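Local coordinates for protein thiamine-monophosphate kinase (PDB 6XEP) that probably catalyses the ATP-dependent phosphorylation of thiamine monophosphate to thiamine diphosphate, the active form of vitamin B1, at residues G148-D160 / G211-D223. Sequence-based numbering, arbitrary orientation. Where two conformers were deposited one is given.
Sequences GQALRRDRAQLGD and GLRLRAFAHAAVD
Three donors converge on D160 OD2. H219 ND1 reaches it at 2.9 Å from the syn side, with the carboxylate oxygen lying in the imidazole plane; Q157 N arrives from the opposite face of the carboxylate, also at 2.9 Å; and the hydroxyl of T281, on the neighbouring strand 277-282, supplies the third. D160 OD1 also lies at the ring edge and takes a weak, bent bond (135° at H) from ND1; the carboxylate and ring planes are 32° apart. In one of its two modelled conformers, Q157 lays CG obliquely against the ring and bends back to bring NE2 to R155 O, meeting that oxygen from above its carbonyl plane.

Further along, R152 O accepts from A221 N at 3.0 Å and also touches A220 CA. A water bridges R152 N and H219 O, adding a second link beside that bond. A220 CB packs on A156 N and CB, next to helix 228-239.

At the other end, L151 spreads its two methyls over residues 211-215: CD1 meets L214 CB (3.9 Å) and A221 CB, whereas CD2 rests on R215 CA. R215 has CG anti to its backbone N (chi1 177°), then turns at chi2, which brings NE to G148 O at 3.3 Å, nearly in the guanidinium plane; the Q149 amide crosses its aliphatic part.

The extended side chain of R153 runs past A221 O, and V222 CG2 covers one guanidinium face near its rim, 3.7 Å from NE. The loop joining strands 136-145 and 161-165 thus packs along strand 220-224, outermost within this chain in its sheet, bringing R153, a predicted ATP ligand, near D223, a predicted magnesium ligand, as expected for the nucleotide site of a PurM-like ThiL kinase.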
# COMPACT_ATOMS: atom_id res chain seq x y z
N GLY A 148 -11.21 22.11 2.84
CA GLY A 148 -10.39 23.08 3.54
C GLY A 148 -10.06 22.74 4.97
O GLY A 148 -9.46 23.57 5.67
N GLN A 149 -10.43 21.55 5.43
CA GLN A 149 -10.26 21.16 6.82
C GLN A 149 -8.92 20.50 7.11
O GLN A 149 -8.60 20.30 8.28
CB GLN A 149 -11.38 20.19 7.24
CG GLN A 149 -12.76 20.84 7.32
CD GLN A 149 -12.84 21.85 8.45
OE1 GLN A 149 -12.80 23.06 8.21
NE2 GLN A 149 -12.92 21.35 9.69
N ALA A 150 -8.15 20.14 6.09
CA ALA A 150 -6.88 19.47 6.32
C ALA A 150 -5.91 20.40 7.03
O ALA A 150 -5.85 21.60 6.75
CB ALA A 150 -6.26 19.00 5.00
N LEU A 151 -5.17 19.85 7.98
CA LEU A 151 -4.06 20.58 8.58
C LEU A 151 -2.86 20.52 7.65
O LEU A 151 -2.63 19.53 6.95
CB LEU A 151 -3.67 19.98 9.93
CG LEU A 151 -4.77 19.96 10.99
CD1 LEU A 151 -4.32 19.07 12.14
CD2 LEU A 151 -5.00 21.38 11.46
N ARG A 152 -2.07 21.59 7.69
CA ARG A 152 -0.96 21.77 6.77
C ARG A 152 0.28 22.19 7.54
O ARG A 152 0.20 22.65 8.68
CB ARG A 152 -1.28 22.82 5.70
CG ARG A 152 -2.41 22.41 4.75
CD ARG A 152 -2.72 23.55 3.80
NE ARG A 152 -1.55 23.92 3.00
CZ ARG A 152 -1.23 23.38 1.82
NH1 ARG A 152 -1.99 22.43 1.29
NH2 ARG A 152 -0.15 23.80 1.17
N ARG A 153 1.44 22.01 6.91
CA ARG A 153 2.72 22.39 7.49
C ARG A 153 3.14 23.82 7.17
O ARG A 153 4.10 24.31 7.78
CB ARG A 153 3.82 21.45 7.02
CG ARG A 153 3.60 19.98 7.35
CD ARG A 153 4.68 19.11 6.71
NE ARG A 153 4.51 17.70 7.08
CZ ARG A 153 5.39 16.75 6.79
NH1 ARG A 153 6.49 17.04 6.11
NH2 ARG A 153 5.17 15.49 7.18
N ASP A 154 2.48 24.48 6.22
CA ASP A 154 2.99 25.72 5.66
C ASP A 154 2.25 26.96 6.16
O ASP A 154 2.47 28.06 5.62
CB ASP A 154 2.94 25.66 4.12
CG ASP A 154 1.52 25.59 3.57
OD1 ASP A 154 0.60 25.23 4.32
OD2 ASP A 154 1.32 25.88 2.37
N ARG A 155 1.45 26.85 7.21
CA ARG A 155 0.60 27.97 7.61
C ARG A 155 0.91 28.49 9.01
O ARG A 155 0.08 29.18 9.60
CB ARG A 155 -0.87 27.58 7.48
CG ARG A 155 -1.26 27.37 6.01
CD ARG A 155 -2.75 27.22 5.80
NE ARG A 155 -3.07 27.23 4.38
CZ ARG A 155 -4.15 26.66 3.85
NH1 ARG A 155 -5.02 26.02 4.63
NH2 ARG A 155 -4.35 26.72 2.54
N ALA A 156 2.09 28.21 9.54
CA ALA A 156 2.48 28.85 10.79
C ALA A 156 2.53 30.36 10.60
O ALA A 156 2.88 30.84 9.52
CB ALA A 156 3.84 28.32 11.26
N GLN A 157 2.13 31.11 11.63
CA GLN A 157 2.06 32.56 11.57
C GLN A 157 3.04 33.17 12.56
O GLN A 157 3.26 32.62 13.64
CB GLN A 157 0.65 33.06 11.89
CG GLN A 157 -0.39 32.61 10.88
CD GLN A 157 -0.07 33.10 9.50
OE1 GLN A 157 0.08 34.31 9.28
NE2 GLN A 157 0.04 32.18 8.54
N LEU A 158 3.62 34.31 12.19
CA LEU A 158 4.47 35.04 13.11
C LEU A 158 3.72 35.30 14.41
O LEU A 158 2.53 35.66 14.40
CB LEU A 158 4.92 36.37 12.48
CG LEU A 158 5.76 36.23 11.20
CD1 LEU A 158 6.26 37.59 10.73
CD2 LEU A 158 6.95 35.30 11.40
N GLY A 159 4.41 35.12 15.54
CA GLY A 159 3.79 35.25 16.84
C GLY A 159 3.10 34.01 17.39
O GLY A 159 2.68 34.03 18.56
N ASP A 160 2.98 32.93 16.61
CA ASP A 160 2.35 31.71 17.12
C ASP A 160 3.15 31.13 18.29
O ASP A 160 4.38 31.22 18.33
CB ASP A 160 2.25 30.64 16.03
CG ASP A 160 1.12 30.88 15.05
OD1 ASP A 160 0.35 31.85 15.23
OD2 ASP A 160 1.00 30.07 14.10
N GLY A 211 -5.69 15.23 16.47
CA GLY A 211 -5.63 15.73 15.11
C GLY A 211 -6.97 16.18 14.59
O GLY A 211 -7.07 17.20 13.90
N LEU A 212 -8.03 15.47 14.97
CA LEU A 212 -9.38 15.79 14.53
C LEU A 212 -9.96 17.00 15.23
O LEU A 212 -11.02 17.48 14.81
CB LEU A 212 -10.31 14.60 14.78
CG LEU A 212 -10.10 13.42 13.85
CD1 LEU A 212 -10.99 12.30 14.30
CD2 LEU A 212 -10.43 13.81 12.40
N ARG A 213 -9.30 17.50 16.27
CA ARG A 213 -9.77 18.70 16.93
C ARG A 213 -8.93 19.93 16.65
O ARG A 213 -9.42 21.05 16.82
CB ARG A 213 -9.84 18.48 18.44
CG ARG A 213 -10.94 17.47 18.78
CD ARG A 213 -11.45 17.65 20.18
NE ARG A 213 -12.03 16.40 20.65
CZ ARG A 213 -12.41 16.16 21.90
NH1 ARG A 213 -12.91 14.98 22.21
NH2 ARG A 213 -12.27 17.10 22.83
N LEU A 214 -7.70 19.73 16.15
CA LEU A 214 -6.75 20.83 16.00
C LEU A 214 -7.16 21.84 14.94
O LEU A 214 -6.75 23.00 15.00
CB LEU A 214 -5.36 20.27 15.67
CG LEU A 214 -4.52 19.82 16.86
CD1 LEU A 214 -3.17 19.26 16.42
CD2 LEU A 214 -4.33 20.97 17.82
N ARG A 215 -7.96 21.42 13.95
CA ARG A 215 -8.36 22.37 12.92
C ARG A 215 -9.07 23.56 13.54
O ARG A 215 -8.95 24.69 13.04
CB ARG A 215 -9.24 21.70 11.87
CG ARG A 215 -9.76 22.67 10.78
CD ARG A 215 -8.62 23.24 9.92
NE ARG A 215 -9.15 24.11 8.87
CZ ARG A 215 -9.34 25.42 9.00
NH1 ARG A 215 -9.02 26.04 10.14
NH2 ARG A 215 -9.85 26.13 8.00
N ALA A 216 -9.79 23.33 14.64
CA ALA A 216 -10.49 24.42 15.30
C ALA A 216 -9.57 25.34 16.09
O ALA A 216 -10.01 26.41 16.50
CB ALA A 216 -11.57 23.86 16.22
N PHE A 217 -8.30 24.96 16.31
CA PHE A 217 -7.44 25.72 17.21
C PHE A 217 -6.10 26.12 16.61
O PHE A 217 -5.53 27.15 17.00
CB PHE A 217 -7.15 24.94 18.51
CG PHE A 217 -8.38 24.50 19.28
CD1 PHE A 217 -8.89 23.22 19.14
CD2 PHE A 217 -9.01 25.37 20.17
CE1 PHE A 217 -9.99 22.80 19.86
CE2 PHE A 217 -10.14 24.96 20.88
CZ PHE A 217 -10.62 23.68 20.73
N ALA A 218 -5.57 25.33 15.69
CA ALA A 218 -4.17 25.44 15.30
C ALA A 218 -4.04 26.05 13.91
O ALA A 218 -4.99 26.09 13.14
CB ALA A 218 -3.49 24.07 15.33
N HIS A 219 -2.84 26.53 13.61
CA HIS A 219 -2.50 27.07 12.30
C HIS A 219 -1.75 26.08 11.42
O HIS A 219 -1.98 26.03 10.21
CB HIS A 219 -1.66 28.34 12.45
CG HIS A 219 -2.44 29.53 12.91
ND1 HIS A 219 -1.84 30.61 13.54
CD2 HIS A 219 -3.75 29.84 12.80
CE1 HIS A 219 -2.76 31.51 13.82
NE2 HIS A 219 -3.93 31.08 13.37
N ALA A 220 -0.83 25.33 12.01
CA ALA A 220 -0.00 24.38 11.29
C ALA A 220 0.30 23.21 12.20
O ALA A 220 0.28 23.34 13.43
CB ALA A 220 1.30 25.03 10.80
N ALA A 221 0.58 22.06 11.60
CA ALA A 221 0.87 20.87 12.40
C ALA A 221 1.77 19.93 11.61
O ALA A 221 1.81 19.96 10.38
CB ALA A 221 -0.43 20.13 12.80
N VAL A 222 2.47 19.07 12.34
CA VAL A 222 3.31 18.04 11.75
C VAL A 222 3.39 16.91 12.76
O VAL A 222 3.27 17.14 13.96
CB VAL A 222 4.72 18.62 11.41
CG1 VAL A 222 5.46 19.05 12.68
CG2 VAL A 222 5.54 17.61 10.64
N ASP A 223 3.57 15.68 12.29
CA ASP A 223 3.81 14.65 13.29
C ASP A 223 5.31 14.47 13.50
O ASP A 223 6.12 14.71 12.60
CB ASP A 223 3.09 13.33 12.96
CG ASP A 223 3.78 12.49 11.95
OD1 ASP A 223 4.37 13.06 11.01
OD2 ASP A 223 3.67 11.23 12.09
O HOH W 1 -3.15 24.06 8.82